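Local coordinates for protein (soluble lytic transglycosylase SLT70) (Escherichia coli, PDB 1QSA) that cleaves the glycosidic bonds between N-acetylmuramic acid and N-acetylglucosamine in peptidoglycan, leaving a 1,6-anhydro bond in the muramic acid residue, at residues 231-237 with 270-274; 258-263 with 274-279; 37-41 with 65-70. One frame throughout, in Å; residues are numbered along the deposited sequence.

Interaction 1. Residues 231-237 with 270-274; sequences ENARLMI and EQAKW
Arg-234 lies along one face of the Trp-274 indole, and the evidence is in two parts of its chain. Arg-234 CG stands 3.6 Å from the centroid of the six-membered ring of Trp-274 and almost over its centre, a CH-pi contact. Further out, Arg-234 CZ is 4.8 Å from the centroid of the five-membered ring of Trp-274, which makes a cation-pi pair. The guanidinium does not lie flat on the indole: the two planes are 73° apart, and it meets the ring edge-on, Arg-234 NH1 standing over the face 3.4 Å from Trp-274 CD1. The chain runs extended through CG and CD, then bends at chi3 (74°), which swings the guanidinium alongside the helix toward Glu-231, one turn earlier. There it takes the carboxylate side-on, Arg-234 NE bonding Glu-231 OE1 and Arg-234 NH2 bonding Glu-231 OE2, each at 2.9 Å and close to the guanidinium plane, a pairing that fixes the rotation of the head group.

Glu-231 OE1 takes a second bond, from Gln-271 NE2 at 2.9 Å. This donor stands above the carboxylate plane, on the opposite face from Arg-234 NE, so one oxygen couples both helices. Glu-270 OE1 adds a long salt bridge of 3.9 Å to Arg-234 NH2, lying well out of the guanidinium plane; a water accepting from Arg-234 NH1 and donating to Glu-270 OE2 joins the same groups. Arg-234 probably offsets the like charges of Glu-231 and Glu-270, which lie near each other. At the far edge of the indole, Ile-237 CD1 touches Trp-274 CZ2 at 3.8 Å.

The axes of segments 231-237 and 270-274 approach to 12.3 Å at 55°, so long side chains span the gap, while Val-258 of helix 248-260 touches both Arg-234 and Trp-274. Such a salt-bridge network with a cation-pi pair joins neighbouring helices of the alpha-superhelix here.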
loop_
_atom_site.group_PDB
_atom_site.type_symbol
_atom_site.label_atom_id
_atom_site.label_comp_id
_atom_site.label_asym_id
_atom_site.label_seq_id
_atom_site.Cartn_x
_atom_site.Cartn_y
_atom_site.Cartn_z
ATOM N N GLU A 231 5.857 21.326 22.147
ATOM C CA GLU A 231 6.382 21.964 23.355
ATOM C C GLU A 231 5.551 21.616 24.590
ATOM O O GLU A 231 6.103 21.338 25.659
ATOM C CB GLU A 231 6.478 23.485 23.175
ATOM C CG GLU A 231 7.116 24.235 24.364
ATOM C CD GLU A 231 8.578 23.878 24.618
ATOM O OE1 GLU A 231 9.159 23.053 23.883
ATOM O OE2 GLU A 231 9.166 24.431 25.571
ATOM N N ASN A 232 4.229 21.621 24.435
ATOM C CA ASN A 232 3.327 21.275 25.530
ATOM C C ASN A 232 3.671 19.856 25.997
ATOM O O ASN A 232 3.782 19.589 27.194
ATOM C CB ASN A 232 1.872 21.348 25.054
ATOM C CG ASN A 232 0.878 21.060 26.162
ATOM O OD1 ASN A 232 -0.104 20.353 25.955
ATOM N ND2 ASN A 232 1.126 21.609 27.344
ATOM N N ALA A 233 3.908 18.960 25.044
ATOM C CA ALA A 233 4.255 17.580 25.371
ATOM C C ALA A 233 5.641 17.474 26.021
ATOM O O ALA A 233 5.832 16.737 26.990
ATOM C CB ALA A 233 4.195 16.715 24.110
ATOM N N ARG A 234 6.612 18.214 25.491
ATOM C CA ARG A 234 7.971 18.169 26.039
ATOM C C ARG A 234 7.981 18.577 27.510
ATOM O O ARG A 234 8.589 17.911 28.342
ATOM C CB ARG A 234 8.895 19.096 25.234
ATOM C CG ARG A 234 10.370 18.990 25.599
ATOM C CD ARG A 234 11.217 19.968 24.789
ATOM N NE ARG A 234 11.033 21.338 25.254
ATOM C CZ ARG A 234 11.767 21.901 26.208
ATOM N NH1 ARG A 234 12.751 21.221 26.780
ATOM N NH2 ARG A 234 11.527 23.150 26.581
ATOM N N LEU A 235 7.246 19.643 27.822
ATOM C CA LEU A 235 7.169 20.177 29.182
ATOM C C LEU A 235 6.389 19.306 30.161
ATOM O O LEU A 235 6.578 19.400 31.377
ATOM C CB LEU A 235 6.566 21.579 29.151
ATOM C CG LEU A 235 7.425 22.644 28.472
ATOM C CD1 LEU A 235 6.652 23.946 28.412
ATOM C CD2 LEU A 235 8.742 22.818 29.216
ATOM N N MET A 236 5.528 18.443 29.626
ATOM C CA MET A 236 4.704 17.555 30.440
ATOM C C MET A 236 5.390 16.273 30.924
ATOM O O MET A 236 4.920 15.641 31.877
ATOM C CB MET A 236 3.456 17.162 29.646
ATOM C CG MET A 236 2.447 16.347 30.428
ATOM S SD MET A 236 1.174 15.649 29.359
ATOM C CE MET A 236 0.497 17.117 28.615
ATOM N N ILE A 237 6.494 15.887 30.290
ATOM C CA ILE A 237 7.154 14.645 30.653
ATOM C C ILE A 237 7.432 14.436 32.147
ATOM O O ILE A 237 7.112 13.376 32.688
ATOM C CB ILE A 237 8.411 14.373 29.788
ATOM C CG1 ILE A 237 7.999 14.165 28.328
ATOM C CG2 ILE A 237 9.156 13.141 30.298
ATOM C CD1 ILE A 237 9.164 13.887 27.376
ATOM N N GLU A 270 16.893 25.725 22.333
ATOM C CA GLU A 270 16.624 24.957 23.545
ATOM C C GLU A 270 15.971 23.618 23.162
ATOM O O GLU A 270 16.354 22.563 23.673
ATOM C CB GLU A 270 15.700 25.754 24.478
ATOM C CG GLU A 270 15.224 24.985 25.707
ATOM C CD GLU A 270 14.330 25.813 26.634
ATOM O OE1 GLU A 270 13.431 26.533 26.136
ATOM O OE2 GLU A 270 14.524 25.730 27.868
ATOM N N GLN A 271 15.008 23.672 22.245
ATOM C CA GLN A 271 14.311 22.471 21.785
ATOM C C GLN A 271 15.240 21.531 21.016
ATOM O O GLN A 271 15.185 20.315 21.209
ATOM C CB GLN A 271 13.111 22.836 20.914
ATOM C CG GLN A 271 11.950 23.485 21.646
ATOM C CD GLN A 271 10.825 23.887 20.700
ATOM O OE1 GLN A 271 11.067 24.418 19.612
ATOM N NE2 GLN A 271 9.590 23.613 21.099
ATOM N N ALA A 272 16.091 22.087 20.153
ATOM C CA ALA A 272 17.035 21.273 19.382
ATOM C C ALA A 272 18.033 20.550 20.289
ATOM O O ALA A 272 18.395 19.397 20.038
ATOM C CB ALA A 272 17.770 22.125 18.350
ATOM N N LYS A 273 18.488 21.230 21.341
ATOM C CA LYS A 273 19.425 20.639 22.292
ATOM C C LYS A 273 18.739 19.506 23.066
ATOM O O LYS A 273 19.310 18.425 23.260
ATOM C CB LYS A 273 19.937 21.713 23.260
ATOM C CG LYS A 273 20.881 21.210 24.329
ATOM C CD LYS A 273 21.375 22.376 25.178
ATOM C CE LYS A 273 22.274 21.911 26.303
ATOM N NZ LYS A 273 22.747 23.068 27.125
ATOM N N TRP A 274 17.507 19.758 23.495
ATOM C CA TRP A 274 16.738 18.761 24.233
ATOM C C TRP A 274 16.489 17.555 23.327
ATOM O O TRP A 274 16.660 16.415 23.741
ATOM C CB TRP A 274 15.400 19.359 24.680
ATOM C CG TRP A 274 14.614 18.454 25.580
ATOM C CD1 TRP A 274 14.645 18.431 26.943
ATOM C CD2 TRP A 274 13.712 17.412 25.176
ATOM N NE1 TRP A 274 13.828 17.431 27.418
ATOM C CE2 TRP A 274 13.241 16.790 26.358
ATOM C CE3 TRP A 274 13.258 16.937 23.936
ATOM C CZ2 TRP A 274 12.339 15.713 26.336
ATOM C CZ3 TRP A 274 12.358 15.861 23.913
ATOM C CH2 TRP A 274 11.913 15.266 25.109
HETATM O O HOH W 1 15.011 22.478 28.013
#

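Interaction 2. Residues 258-263 with 274-279; sequences VAWRLM and WRDDAI
Val-258 overlaps the outer end of the Trp-274 indole: CG1 is 3.5 Å from CZ3, and the two side chains cross at about a right angle. Leu-262 CD1 adds a second apolar contact at CE3 of the same six-membered ring. Ala-259 fills the closest backbone approach, its CA 5.1 Å from that of Arg-275, and its CB meets Ile-279 CG1 at 4.0 Å.

Arg-275 supplies the polar link. Its aliphatic part slides past Leu-262 in the opposite direction; a bend at chi3 (65°) then brings NH1 to Leu-262 O at 2.9 Å. The bond is straight, 170° at the hydrogen, and the oxygen lies in the guanidinium plane. On another edge NE and NH2 both bond Asp-276 OD1 from one face of its carboxylate, so three nitrogens in one plane hold the group's rotation. Met-263, bent at chi2, meets Ile-279 tip to tip, CE to CD1 3.6 Å.

The contact packs the end of helix 248-260 and the loop after it against helix 269-280. Helix 230-243 borders Val-258 and Leu-262, whereas helix 285-298 touches Met-263 and Arg-275 and supplies Arg-291, a further salt-bridge partner of Asp-276.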
loop_
_atom_site.group_PDB
_atom_site.type_symbol
_atom_site.label_atom_id
_atom_site.label_comp_id
_atom_site.label_asym_id
_atom_site.label_seq_id
_atom_site.Cartn_x
_atom_site.Cartn_y
_atom_site.Cartn_z
ATOM N N VAL A 258 8.303 12.930 21.583
ATOM C CA VAL A 258 8.482 14.371 21.430
ATOM C C VAL A 258 9.558 14.704 20.399
ATOM O O VAL A 258 9.361 15.586 19.558
ATOM C CB VAL A 258 8.797 15.030 22.788
ATOM C CG1 VAL A 258 9.181 16.502 22.600
ATOM C CG2 VAL A 258 7.581 14.934 23.691
ATOM N N ALA A 259 10.667 13.966 20.435
ATOM C CA ALA A 259 11.781 14.186 19.508
ATOM C C ALA A 259 11.335 14.103 18.053
ATOM O O ALA A 259 11.822 14.857 17.208
ATOM C CB ALA A 259 12.910 13.202 19.786
ATOM N N TRP A 260 10.420 13.178 17.755
ATOM C CA TRP A 260 9.879 13.024 16.409
ATOM C C TRP A 260 9.193 14.293 15.933
ATOM O O TRP A 260 9.115 14.553 14.729
ATOM C CB TRP A 260 8.822 11.913 16.379
ATOM C CG TRP A 260 9.353 10.575 16.030
ATOM C CD1 TRP A 260 9.519 9.515 16.868
ATOM C CD2 TRP A 260 9.797 10.144 14.738
ATOM N NE1 TRP A 260 10.046 8.444 16.178
ATOM C CE2 TRP A 260 10.225 8.804 14.870
ATOM C CE3 TRP A 260 9.870 10.758 13.484
ATOM C CZ2 TRP A 260 10.721 8.068 13.794
ATOM C CZ3 TRP A 260 10.366 10.021 12.405
ATOM C CH2 TRP A 260 10.784 8.691 12.574
ATOM N N ARG A 261 8.625 15.036 16.882
ATOM C CA ARG A 261 7.893 16.257 16.571
ATOM C C ARG A 261 8.749 17.524 16.608
ATOM O O ARG A 261 8.230 18.623 16.445
ATOM C CB ARG A 261 6.685 16.420 17.508
ATOM C CG ARG A 261 5.815 15.176 17.693
ATOM C CD ARG A 261 5.438 14.509 16.378
ATOM N NE ARG A 261 4.751 15.401 15.455
ATOM C CZ ARG A 261 4.027 14.981 14.420
ATOM N NH1 ARG A 261 3.869 13.680 14.201
ATOM N NH2 ARG A 261 3.437 15.861 13.621
ATOM N N LEU A 262 10.048 17.370 16.842
ATOM C CA LEU A 262 10.959 18.518 16.887
ATOM C C LEU A 262 11.949 18.447 15.724
ATOM O O LEU A 262 13.088 18.889 15.839
ATOM C CB LEU A 262 11.699 18.559 18.225
ATOM C CG LEU A 262 10.821 18.868 19.445
ATOM C CD1 LEU A 262 11.623 18.747 20.730
ATOM C CD2 LEU A 262 10.212 20.259 19.309
ATOM N N MET A 263 11.491 17.871 14.613
ATOM C CA MET A 263 12.294 17.704 13.403
ATOM C C MET A 263 12.079 18.813 12.383
ATOM O O MET A 263 12.647 18.763 11.290
ATOM C CB MET A 263 11.966 16.370 12.728
ATOM C CG MET A 263 12.429 15.154 13.499
ATOM S SD MET A 263 14.210 15.175 13.759
ATOM C CE MET A 263 14.411 13.712 14.751
ATOM N N TRP A 274 17.507 19.758 23.495
ATOM C CA TRP A 274 16.738 18.761 24.233
ATOM C C TRP A 274 16.489 17.555 23.327
ATOM O O TRP A 274 16.660 16.415 23.741
ATOM C CB TRP A 274 15.400 19.359 24.680
ATOM C CG TRP A 274 14.614 18.454 25.580
ATOM C CD1 TRP A 274 14.645 18.431 26.943
ATOM C CD2 TRP A 274 13.712 17.412 25.176
ATOM N NE1 TRP A 274 13.828 17.431 27.418
ATOM C CE2 TRP A 274 13.241 16.790 26.358
ATOM C CE3 TRP A 274 13.258 16.937 23.936
ATOM C CZ2 TRP A 274 12.339 15.713 26.336
ATOM C CZ3 TRP A 274 12.358 15.861 23.913
ATOM C CH2 TRP A 274 11.913 15.266 25.109
ATOM N N ARG A 275 16.094 17.825 22.087
ATOM C CA ARG A 275 15.815 16.776 21.101
ATOM C C ARG A 275 17.034 15.897 20.870
ATOM O O ARG A 275 16.937 14.673 20.898
ATOM C CB ARG A 275 15.379 17.392 19.769
ATOM C CG ARG A 275 15.203 16.392 18.626
ATOM C CD ARG A 275 15.268 17.081 17.265
ATOM N NE ARG A 275 16.604 17.631 17.044
ATOM C CZ ARG A 275 16.875 18.782 16.424
ATOM N NH1 ARG A 275 15.912 19.534 15.906
ATOM N NH2 ARG A 275 18.135 19.168 16.309
ATOM N N ASP A 276 18.196 16.514 20.657
ATOM C CA ASP A 276 19.398 15.729 20.411
ATOM C C ASP A 276 19.862 14.912 21.600
ATOM O O ASP A 276 20.443 13.829 21.428
ATOM C CB ASP A 276 20.518 16.598 19.825
ATOM C CG ASP A 276 20.214 17.042 18.399
ATOM O OD1 ASP A 276 19.245 16.531 17.793
ATOM O OD2 ASP A 276 20.935 17.906 17.871
ATOM N N ASP A 277 19.608 15.416 22.806
ATOM C CA ASP A 277 19.966 14.680 24.012
ATOM C C ASP A 277 19.031 13.465 24.081
ATOM O O ASP A 277 19.471 12.353 24.363
ATOM C CB ASP A 277 19.798 15.554 25.262
ATOM C CG ASP A 277 19.942 14.758 26.561
ATOM O OD1 ASP A 277 21.090 14.521 27.004
ATOM O OD2 ASP A 277 18.901 14.361 27.137
ATOM N N ALA A 278 17.751 13.683 23.782
ATOM C CA ALA A 278 16.766 12.600 23.792
ATOM C C ALA A 278 17.138 11.514 22.780
ATOM O O ALA A 278 17.136 10.324 23.111
ATOM C CB ALA A 278 15.370 13.139 23.501
ATOM N N ILE A 279 17.523 11.921 21.570
ATOM C CA ILE A 279 17.890 10.944 20.546
ATOM C C ILE A 279 19.168 10.186 20.910
ATOM O O ILE A 279 19.291 9.002 20.603
ATOM C CB ILE A 279 17.983 11.575 19.138
ATOM C CG1 ILE A 279 16.645 12.231 18.778
ATOM C CG2 ILE A 279 18.262 10.491 18.093
ATOM C CD1 ILE A 279 16.684 13.053 17.521
#

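Interaction 3. Residues 37-41 with 65-70; sequences LYPYL and NPTLPP
Pro-39, in the first turn of helix 38-48, sets its ring against two residues of the loop 65-68. Its CB lies 3.5 Å from Asn-65 OD1 and 3.7 Å from Leu-68 CD2, while CG also faces the amide oxygen. The side chains of Pro-39 and Asn-65 cross at about a right angle, and this is a van der Waals approach, since the proline carbons offer no N-H. The side-chain nitrogen ND2 of Asn-65 is hydrogen-bonded to the backbone oxygen of Phe-61.

Tyr-40 follows and contributes the larger share of this segment's buried surface. With CG anti to the carbonyl carbon (chi1 -75°), the ring extends across to the second segment. Leu-68 CD1 sits over one face, 3.9 Å from the ring centroid and 27° off the normal, a CH-pi contact displaced toward the rim; its closest ring atom is CE2, at 3.5 Å. In Leu-68, CG anti to the backbone N (chi1 -179°) carries the fork into the contact, and chi2 turns it so that CD1 meets Tyr-40 and CD2 meets Pro-39. Pro-70 CG approaches Tyr-40 CE1 at 3.7 Å, the side chains crossing at about a right angle, and Pro-69 CD comes near OH. That hydroxyl is hydrogen-bonded to Glu-403 of helix 397-408, outside the two segments.

A type I beta turn, Asn-65 to Leu-68, brings the leucine to the N-cap position of helix 69-84, with prolines in the next two positions. The contact therefore joins the beginnings of two helices. Helices 383-393 and 397-408, much later in the sequence, both touch Tyr-40, the latter also Leu-68 and Pro-69; a glycerol and an acetate, probably from crystallisation, lie near Tyr-40. Packing of sequence-distant helices is consistent with the closed, ring-like alpha-superhelix of Slt70.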
loop_
_atom_site.group_PDB
_atom_site.type_symbol
_atom_site.label_atom_id
_atom_site.label_comp_id
_atom_site.label_asym_id
_atom_site.label_seq_id
_atom_site.Cartn_x
_atom_site.Cartn_y
_atom_site.Cartn_z
ATOM N N LEU A 37 -15.729 -17.806 -20.551
ATOM C CA LEU A 37 -16.351 -16.983 -19.515
ATOM C C LEU A 37 -17.784 -17.369 -19.112
ATOM O O LEU A 37 -18.414 -16.668 -18.316
ATOM C CB LEU A 37 -16.245 -15.491 -19.851
ATOM C CG LEU A 37 -14.822 -14.976 -20.140
ATOM C CD1 LEU A 37 -14.848 -13.459 -20.293
ATOM C CD2 LEU A 37 -13.843 -15.357 -19.035
ATOM N N TYR A 38 -18.275 -18.512 -19.588
ATOM C CA TYR A 38 -19.621 -18.960 -19.210
ATOM C C TYR A 38 -19.801 -19.007 -17.673
ATOM O O TYR A 38 -20.841 -18.597 -17.173
ATOM C CB TYR A 38 -19.943 -20.314 -19.849
ATOM C CG TYR A 38 -21.339 -20.784 -19.544
ATOM C CD1 TYR A 38 -22.449 -20.209 -20.173
ATOM C CD2 TYR A 38 -21.551 -21.775 -18.597
ATOM C CE1 TYR A 38 -23.752 -20.619 -19.851
ATOM C CE2 TYR A 38 -22.839 -22.193 -18.265
ATOM C CZ TYR A 38 -23.927 -21.613 -18.890
ATOM O OH TYR A 38 -25.188 -22.031 -18.523
ATOM N N PRO A 39 -18.778 -19.452 -16.904
ATOM C CA PRO A 39 -18.956 -19.484 -15.437
ATOM C C PRO A 39 -19.293 -18.104 -14.855
ATOM O O PRO A 39 -19.976 -18.015 -13.832
ATOM C CB PRO A 39 -17.601 -19.995 -14.936
ATOM C CG PRO A 39 -17.163 -20.912 -16.036
ATOM C CD PRO A 39 -17.513 -20.108 -17.285
ATOM N N TYR A 40 -18.796 -17.031 -15.476
ATOM C CA TYR A 40 -19.122 -15.676 -15.014
ATOM C C TYR A 40 -20.604 -15.368 -15.243
ATOM O O TYR A 40 -21.227 -14.655 -14.450
ATOM C CB TYR A 40 -18.228 -14.628 -15.673
ATOM C CG TYR A 40 -16.828 -14.597 -15.112
ATOM C CD1 TYR A 40 -16.515 -13.790 -14.011
ATOM C CD2 TYR A 40 -15.806 -15.361 -15.681
ATOM C CE1 TYR A 40 -15.225 -13.747 -13.492
ATOM C CE2 TYR A 40 -14.496 -15.318 -15.164
ATOM C CZ TYR A 40 -14.223 -14.509 -14.067
ATOM O OH TYR A 40 -12.961 -14.472 -13.526
ATOM N N LEU A 41 -21.164 -15.875 -16.338
ATOM C CA LEU A 41 -22.588 -15.692 -16.630
ATOM C C LEU A 41 -23.417 -16.477 -15.595
ATOM O O LEU A 41 -24.456 -16.005 -15.132
ATOM C CB LEU A 41 -22.910 -16.204 -18.044
ATOM C CG LEU A 41 -22.303 -15.416 -19.208
ATOM C CD1 LEU A 41 -22.667 -16.115 -20.513
ATOM C CD2 LEU A 41 -22.806 -13.972 -19.201
ATOM N N ASN A 65 -16.463 -25.049 -9.886
ATOM C CA ASN A 65 -15.581 -23.973 -10.328
ATOM C C ASN A 65 -14.535 -23.614 -9.267
ATOM O O ASN A 65 -14.444 -22.457 -8.840
ATOM C CB ASN A 65 -16.449 -22.755 -10.683
ATOM C CG ASN A 65 -17.394 -23.032 -11.845
ATOM O OD1 ASN A 65 -17.018 -22.874 -13.008
ATOM N ND2 ASN A 65 -18.620 -23.462 -11.539
ATOM N N PRO A 66 -13.655 -24.582 -8.910
ATOM C CA PRO A 66 -12.612 -24.382 -7.898
ATOM C C PRO A 66 -11.603 -23.253 -8.095
ATOM O O PRO A 66 -11.084 -22.717 -7.115
ATOM C CB PRO A 66 -11.928 -25.752 -7.827
ATOM C CG PRO A 66 -12.081 -26.286 -9.208
ATOM C CD PRO A 66 -13.496 -25.892 -9.571
ATOM N N THR A 67 -11.321 -22.892 -9.346
ATOM C CA THR A 67 -10.367 -21.827 -9.626
ATOM C C THR A 67 -10.987 -20.499 -10.078
ATOM O O THR A 67 -10.270 -19.553 -10.411
ATOM C CB THR A 67 -9.306 -22.270 -10.666
ATOM O OG1 THR A 67 -9.944 -22.549 -11.916
ATOM C CG2 THR A 67 -8.556 -23.521 -10.170
ATOM N N LEU A 68 -12.315 -20.419 -10.065
ATOM C CA LEU A 68 -12.999 -19.195 -10.471
ATOM C C LEU A 68 -13.024 -18.238 -9.267
ATOM O O LEU A 68 -13.662 -18.539 -8.255
ATOM C CB LEU A 68 -14.423 -19.534 -10.907
ATOM C CG LEU A 68 -15.265 -18.356 -11.396
ATOM C CD1 LEU A 68 -14.715 -17.844 -12.726
ATOM C CD2 LEU A 68 -16.713 -18.808 -11.557
ATOM N N PRO A 69 -12.363 -17.063 -9.369
ATOM C CA PRO A 69 -12.375 -16.150 -8.221
ATOM C C PRO A 69 -13.767 -15.830 -7.637
ATOM O O PRO A 69 -13.945 -15.919 -6.421
ATOM C CB PRO A 69 -11.612 -14.924 -8.732
ATOM C CG PRO A 69 -10.630 -15.533 -9.707
ATOM C CD PRO A 69 -11.494 -16.540 -10.445
ATOM N N PRO A 70 -14.767 -15.478 -8.476
ATOM C CA PRO A 70 -16.070 -15.200 -7.848
ATOM C C PRO A 70 -16.773 -16.413 -7.208
ATOM O O PRO A 70 -17.651 -16.234 -6.359
ATOM C CB PRO A 70 -16.892 -14.576 -8.978
ATOM C CG PRO A 70 -16.222 -15.063 -10.230
ATOM C CD PRO A 70 -14.760 -15.012 -9.875
#

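Overall arrangement
Interactions 1 and 2 form one continuous block: their centres are about 8 Å apart and both use Trp-274 of helix 269-280. That indole receives helix 230-243 through Arg-234 and Ile-237, and helix 248-260 through Val-258. Direct packing closes the block, with Arg-234 CB 3.7 Å from Val-258 CG1 and Gln-271 NE2 3.9 Å from Leu-262 CD2. Along the chain their segments alternate. Interaction 3 precedes both and lies on the opposite side of the chain's centre, its centre about 60 Å from that of interaction 1 and about 56 Å from that of interaction 2. All three lie away from Glu-478, the predicted catalytic residue.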